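Local coordinates for universal stress protein (Archaeoglobus fulgidus, PDB 3LOQ) that binds adenosine monophosphate and, as a universal stress protein A family member, probably acts in stress responses, though its exact function is unknown, at residues F36-V48 and Y158-F170. Sequence-based numbering, arbitrary orientation.
Sequences FKVLEYLGDFKKV and YIFKHDMVVNSLF
In this tandem universal stress protein, segment 36-48, with helix 42-47, of the first, AMP-binding, half packs on strand 157-160 and on the linker that leads from it to strand 172-176 of the second half. Tyr41, just before the helix, is clamped between Phe160 at the strand end and Val166 in the linker. Val166 CG1 sits over the centre of one ring face, a CH-pi contact 3.5 Å from the centroid, while Phe160 covers the opposite face toward the rim, its plane turned 52° from that of Tyr41. The Tyr41 hydroxyl OH donates to His162 O at the ring edge (2.6 Å) and accepts a weak bond from Val165 N; chi1 of -69° turns the ring toward the linker. Phe45 CZ approaches Phe160 CZ to 3.2 Å, and the edge of the Phe45 ring also meets Tyr158, completing an aromatic cluster. Asp44 OD2 accepts from Asn167 N (2.9 Å), in the type II turn Val165-Ser168, with its syn lone pair; OD1 accepts a weak bond from Leu169 N and one from a water bridging to Phe170 N. The buried carboxylate is thus satisfied by two main-chain N-H groups, one weakly, and a water; these bonds tie the linker to the helix and probably stabilise its charge.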
loop_
_atom_site.group_PDB
_atom_site.type_symbol
_atom_site.label_atom_id
_atom_site.label_comp_id
_atom_site.label_asym_id
_atom_site.label_seq_id
_atom_site.Cartn_x
_atom_site.Cartn_y
_atom_site.Cartn_z
ATOM N N PHE A 36 5.879 8.869 -8.109
ATOM C CA PHE A 36 4.780 9.786 -8.444
ATOM C C PHE A 36 3.511 9.103 -8.952
ATOM O O PHE A 36 2.504 9.779 -9.193
ATOM C CB PHE A 36 5.224 10.798 -9.517
ATOM C CG PHE A 36 6.304 11.737 -9.061
ATOM C CD1 PHE A 36 7.106 12.392 -9.981
ATOM C CD2 PHE A 36 6.508 11.971 -7.717
ATOM C CE1 PHE A 36 8.099 13.270 -9.565
ATOM C CE2 PHE A 36 7.493 12.843 -7.295
ATOM C CZ PHE A 36 8.292 13.495 -8.217
ATOM N N LYS A 37 3.564 7.790 -9.179
ATOM C CA LYS A 37 2.382 7.071 -9.672
ATOM C C LYS A 37 1.201 7.326 -8.754
ATOM O O LYS A 37 0.064 7.479 -9.214
ATOM C CB LYS A 37 2.650 5.560 -9.796
ATOM C CG LYS A 37 3.685 5.201 -10.838
ATOM C CD LYS A 37 3.226 5.658 -12.226
ATOM C CE LYS A 37 4.256 5.373 -13.314
ATOM N NZ LYS A 37 3.796 5.899 -14.631
ATOM N N VAL A 38 1.474 7.396 -7.451
ATOM C CA VAL A 38 0.418 7.603 -6.461
ATOM C C VAL A 38 -0.400 8.842 -6.816
ATOM O O VAL A 38 -1.612 8.901 -6.562
ATOM C CB VAL A 38 1.000 7.809 -5.057
ATOM C CG1 VAL A 38 -0.059 7.524 -4.001
ATOM C CG2 VAL A 38 2.226 6.927 -4.850
ATOM N N LEU A 39 0.268 9.838 -7.399
ATOM C CA LEU A 39 -0.369 11.130 -7.666
ATOM C C LEU A 39 -1.457 11.042 -8.733
ATOM O O LEU A 39 -2.305 11.923 -8.833
ATOM C CB LEU A 39 0.677 12.193 -8.036
ATOM C CG LEU A 39 1.721 12.416 -6.933
ATOM C CD1 LEU A 39 2.834 13.318 -7.405
ATOM C CD2 LEU A 39 1.071 12.984 -5.685
ATOM N N GLU A 40 -1.444 9.976 -9.524
ATOM C CA GLU A 40 -2.486 9.792 -10.527
ATOM C C GLU A 40 -3.811 9.363 -9.889
ATOM O O GLU A 40 -4.859 9.397 -10.528
ATOM C CB GLU A 40 -2.034 8.795 -11.595
ATOM C CG GLU A 40 -1.199 9.416 -12.713
ATOM C CD GLU A 40 0.039 8.594 -13.072
ATOM O OE1 GLU A 40 -0.039 7.726 -13.973
ATOM O OE2 GLU A 40 1.100 8.830 -12.455
ATOM N N TYR A 41 -3.765 8.979 -8.617
ATOM C CA TYR A 41 -4.938 8.438 -7.948
ATOM C C TYR A 41 -5.526 9.411 -6.930
ATOM O O TYR A 41 -6.359 9.029 -6.109
ATOM C CB TYR A 41 -4.576 7.118 -7.261
ATOM C CG TYR A 41 -4.284 6.000 -8.243
ATOM C CD1 TYR A 41 -3.001 5.791 -8.734
ATOM C CD2 TYR A 41 -5.302 5.169 -8.694
ATOM C CE1 TYR A 41 -2.743 4.770 -9.644
ATOM C CE2 TYR A 41 -5.052 4.143 -9.588
ATOM C CZ TYR A 41 -3.775 3.946 -10.064
ATOM O OH TYR A 41 -3.538 2.924 -10.963
ATOM N N LEU A 42 -5.084 10.662 -6.966
ATOM C CA LEU A 42 -5.553 11.630 -5.981
ATOM C C LEU A 42 -7.093 11.734 -5.915
ATOM O O LEU A 42 -7.666 11.865 -4.826
ATOM C CB LEU A 42 -4.913 12.997 -6.227
ATOM C CG LEU A 42 -3.439 13.086 -5.838
ATOM C CD1 LEU A 42 -2.846 14.432 -6.225
ATOM C CD2 LEU A 42 -3.266 12.827 -4.346
ATOM N N GLY A 43 -7.761 11.655 -7.068
ATOM C CA GLY A 43 -9.221 11.690 -7.099
ATOM C C GLY A 43 -9.830 10.557 -6.281
ATOM O O GLY A 43 -10.764 10.759 -5.496
ATOM N N ASP A 44 -9.289 9.354 -6.457
ATOM C CA ASP A 44 -9.776 8.182 -5.738
ATOM C C ASP A 44 -9.629 8.349 -4.229
ATOM O O ASP A 44 -10.516 7.982 -3.467
ATOM C CB ASP A 44 -9.047 6.927 -6.205
ATOM C CG ASP A 44 -9.305 6.624 -7.664
ATOM O OD1 ASP A 44 -10.412 6.127 -7.967
ATOM O OD2 ASP A 44 -8.407 6.881 -8.503
ATOM N N PHE A 45 -8.506 8.910 -3.803
ATOM C CA PHE A 45 -8.256 9.078 -2.385
ATOM C C PHE A 45 -9.145 10.158 -1.794
ATOM O O PHE A 45 -9.589 10.047 -0.649
ATOM C CB PHE A 45 -6.793 9.411 -2.138
ATOM C CG PHE A 45 -5.879 8.235 -2.271
ATOM C CD1 PHE A 45 -4.881 8.219 -3.227
ATOM C CD2 PHE A 45 -6.022 7.138 -1.438
ATOM C CE1 PHE A 45 -4.038 7.140 -3.342
ATOM C CE2 PHE A 45 -5.186 6.051 -1.552
ATOM C CZ PHE A 45 -4.191 6.052 -2.502
ATOM N N LYS A 46 -9.391 11.215 -2.559
ATOM C CA LYS A 46 -10.244 12.285 -2.064
ATOM C C LYS A 46 -11.642 11.744 -1.792
ATOM O O LYS A 46 -12.272 12.104 -0.792
ATOM C CB LYS A 46 -10.309 13.456 -3.045
ATOM C CG LYS A 46 -11.162 14.604 -2.533
ATOM C CD LYS A 46 -10.758 15.925 -3.153
ATOM C CE LYS A 46 -11.570 17.068 -2.566
ATOM N NZ LYS A 46 -11.562 17.037 -1.073
ATOM N N LYS A 47 -12.098 10.850 -2.665
ATOM C CA LYS A 47 -13.438 10.299 -2.554
ATOM C C LYS A 47 -13.623 9.340 -1.384
ATOM O O LYS A 47 -14.758 9.064 -0.994
ATOM C CB LYS A 47 -13.890 9.679 -3.879
ATOM C CG LYS A 47 -14.164 10.743 -4.958
ATOM C CD LYS A 47 -14.542 10.122 -6.297
ATOM C CE LYS A 47 -14.722 11.178 -7.388
ATOM N NZ LYS A 47 -13.415 11.716 -7.870
ATOM N N VAL A 48 -12.531 8.848 -0.803
ATOM C CA VAL A 48 -12.656 8.033 0.406
ATOM C C VAL A 48 -12.297 8.781 1.698
ATOM O O VAL A 48 -12.325 8.205 2.790
ATOM C CB VAL A 48 -11.909 6.670 0.299
ATOM C CG1 VAL A 48 -12.576 5.798 -0.760
ATOM C CG2 VAL A 48 -10.416 6.868 -0.007
ATOM N N TYR A 158 0.341 1.240 1.082
ATOM C CA TYR A 158 -0.379 1.053 -0.168
ATOM C C TYR A 158 0.617 1.246 -1.314
ATOM O O TYR A 158 1.137 2.350 -1.501
ATOM C CB TYR A 158 -1.509 2.096 -0.246
ATOM C CG TYR A 158 -2.749 1.688 -1.019
ATOM C CD1 TYR A 158 -3.954 2.363 -0.833
ATOM C CD2 TYR A 158 -2.719 0.640 -1.937
ATOM C CE1 TYR A 158 -5.098 2.006 -1.541
ATOM C CE2 TYR A 158 -3.849 0.267 -2.638
ATOM C CZ TYR A 158 -5.037 0.961 -2.441
ATOM O OH TYR A 158 -6.163 0.604 -3.145
ATOM N N ILE A 159 0.891 0.183 -2.075
ATOM C CA ILE A 159 1.910 0.222 -3.135
ATOM C C ILE A 159 1.334 0.477 -4.547
ATOM O O ILE A 159 0.474 -0.264 -5.022
ATOM C CB ILE A 159 2.758 -1.062 -3.164
ATOM C CG1 ILE A 159 3.336 -1.364 -1.767
ATOM C CG2 ILE A 159 3.912 -0.921 -4.172
ATOM C CD1 ILE A 159 4.362 -0.356 -1.315
ATOM N N PHE A 160 1.821 1.532 -5.199
ATOM C CA PHE A 160 1.375 1.917 -6.531
ATOM C C PHE A 160 2.540 1.825 -7.515
ATOM O O PHE A 160 3.620 2.349 -7.234
ATOM C CB PHE A 160 0.859 3.348 -6.504
ATOM C CG PHE A 160 -0.416 3.513 -5.731
ATOM C CD1 PHE A 160 -1.624 3.638 -6.393
ATOM C CD2 PHE A 160 -0.405 3.539 -4.342
ATOM C CE1 PHE A 160 -2.799 3.797 -5.698
ATOM C CE2 PHE A 160 -1.578 3.686 -3.638
ATOM C CZ PHE A 160 -2.786 3.818 -4.322
ATOM N N LYS A 161 2.328 1.156 -8.650
ATOM C CA LYS A 161 3.347 1.088 -9.712
ATOM C C LYS A 161 2.849 1.602 -11.075
ATOM O O LYS A 161 3.643 2.088 -11.889
ATOM C CB LYS A 161 3.891 -0.339 -9.879
ATOM C CG LYS A 161 4.505 -0.915 -8.609
ATOM C CD LYS A 161 5.284 -2.170 -8.916
ATOM C CE LYS A 161 4.558 -3.397 -8.419
ATOM N NZ LYS A 161 3.222 -3.650 -9.005
ATOM N N HIS A 162 1.542 1.484 -11.312
ATOM C CA HIS A 162 0.961 1.801 -12.610
ATOM C C HIS A 162 -0.363 2.540 -12.478
ATOM O O HIS A 162 -0.962 2.591 -11.397
ATOM C CB HIS A 162 0.761 0.529 -13.432
ATOM C CG HIS A 162 2.030 -0.216 -13.696
ATOM N ND1 HIS A 162 3.092 0.347 -14.375
ATOM C CD2 HIS A 162 2.415 -1.472 -13.373
ATOM C CE1 HIS A 162 4.079 -0.530 -14.453
ATOM N NE2 HIS A 162 3.691 -1.643 -13.857
ATOM N N ASP A 163 -0.822 3.092 -13.595
ATOM C CA ASP A 163 -2.011 3.928 -13.603
ATOM C C ASP A 163 -3.190 3.241 -14.305
ATOM O O ASP A 163 -4.124 3.891 -14.779
ATOM C CB ASP A 163 -1.696 5.308 -14.216
ATOM C CG ASP A 163 -1.343 5.245 -15.720
ATOM O OD1 ASP A 163 -1.699 4.255 -16.405
ATOM O OD2 ASP A 163 -0.720 6.213 -16.221
HETATM N N MSE A 164 -3.147 1.916 -14.360
HETATM C CA MSE A 164 -4.169 1.171 -15.087
HETATM C C MSE A 164 -5.601 1.396 -14.587
HETATM O O MSE A 164 -6.559 1.256 -15.346
HETATM C CB MSE A 164 -3.849 -0.327 -15.105
HETATM C CG MSE A 164 -4.801 -1.134 -16.000
HETATM SE SE MSE A 164 -4.441 -3.051 -16.058
HETATM C CE MSE A 164 -2.652 -2.986 -16.862
ATOM N N VAL A 165 -5.768 1.731 -13.315
ATOM C CA VAL A 165 -7.126 1.830 -12.785
ATOM C C VAL A 165 -7.464 3.162 -12.097
ATOM O O VAL A 165 -8.243 3.187 -11.136
ATOM C CB VAL A 165 -7.464 0.626 -11.868
ATOM C CG1 VAL A 165 -7.599 -0.640 -12.702
ATOM C CG2 VAL A 165 -6.405 0.452 -10.778
ATOM N N VAL A 166 -6.912 4.271 -12.599
ATOM C CA VAL A 166 -7.245 5.574 -12.023
ATOM C C VAL A 166 -8.732 5.864 -12.204
ATOM O O VAL A 166 -9.347 5.451 -13.194
ATOM C CB VAL A 166 -6.380 6.718 -12.578
ATOM C CG1 VAL A 166 -4.899 6.448 -12.271
ATOM C CG2 VAL A 166 -6.604 6.869 -14.053
ATOM N N ASN A 167 -9.304 6.549 -11.217
ATOM C CA ASN A 167 -10.746 6.784 -11.145
ATOM C C ASN A 167 -11.600 5.509 -10.940
ATOM O O ASN A 167 -12.832 5.579 -10.874
ATOM C CB ASN A 167 -11.202 7.582 -12.360
ATOM C CG ASN A 167 -10.482 8.911 -12.472
ATOM O OD1 ASN A 167 -10.271 9.600 -11.468
ATOM N ND2 ASN A 167 -10.085 9.274 -13.692
ATOM N N SER A 168 -10.941 4.359 -10.821
ATOM C CA SER A 168 -11.638 3.085 -10.665
ATOM C C SER A 168 -11.040 2.278 -9.525
ATOM O O SER A 168 -11.348 1.099 -9.353
ATOM C CB SER A 168 -11.539 2.272 -11.950
ATOM O OG SER A 168 -12.169 2.954 -12.999
ATOM N N LEU A 169 -10.177 2.920 -8.753
ATOM C CA LEU A 169 -9.365 2.218 -7.773
ATOM C C LEU A 169 -10.181 1.257 -6.891
ATOM O O LEU A 169 -9.831 0.081 -6.750
ATOM C CB LEU A 169 -8.589 3.217 -6.923
ATOM C CG LEU A 169 -7.583 2.547 -5.975
ATOM C CD1 LEU A 169 -6.638 1.649 -6.744
ATOM C CD2 LEU A 169 -6.814 3.584 -5.214
ATOM N N PHE A 170 -11.276 1.740 -6.321
ATOM C CA PHE A 170 -12.067 0.891 -5.430
ATOM C C PHE A 170 -13.334 0.309 -6.034
ATOM O O PHE A 170 -14.257 -0.006 -5.291
ATOM C CB PHE A 170 -12.429 1.647 -4.154
ATOM C CG PHE A 170 -11.256 2.269 -3.479
ATOM C CD1 PHE A 170 -10.245 1.470 -2.938
ATOM C CD2 PHE A 170 -11.149 3.650 -3.380
ATOM C CE1 PHE A 170 -9.147 2.047 -2.300
ATOM C CE2 PHE A 170 -10.062 4.237 -2.745
ATOM C CZ PHE A 170 -9.052 3.432 -2.206
HETATM O O HOH W 1 -12.293 4.672 -6.653
#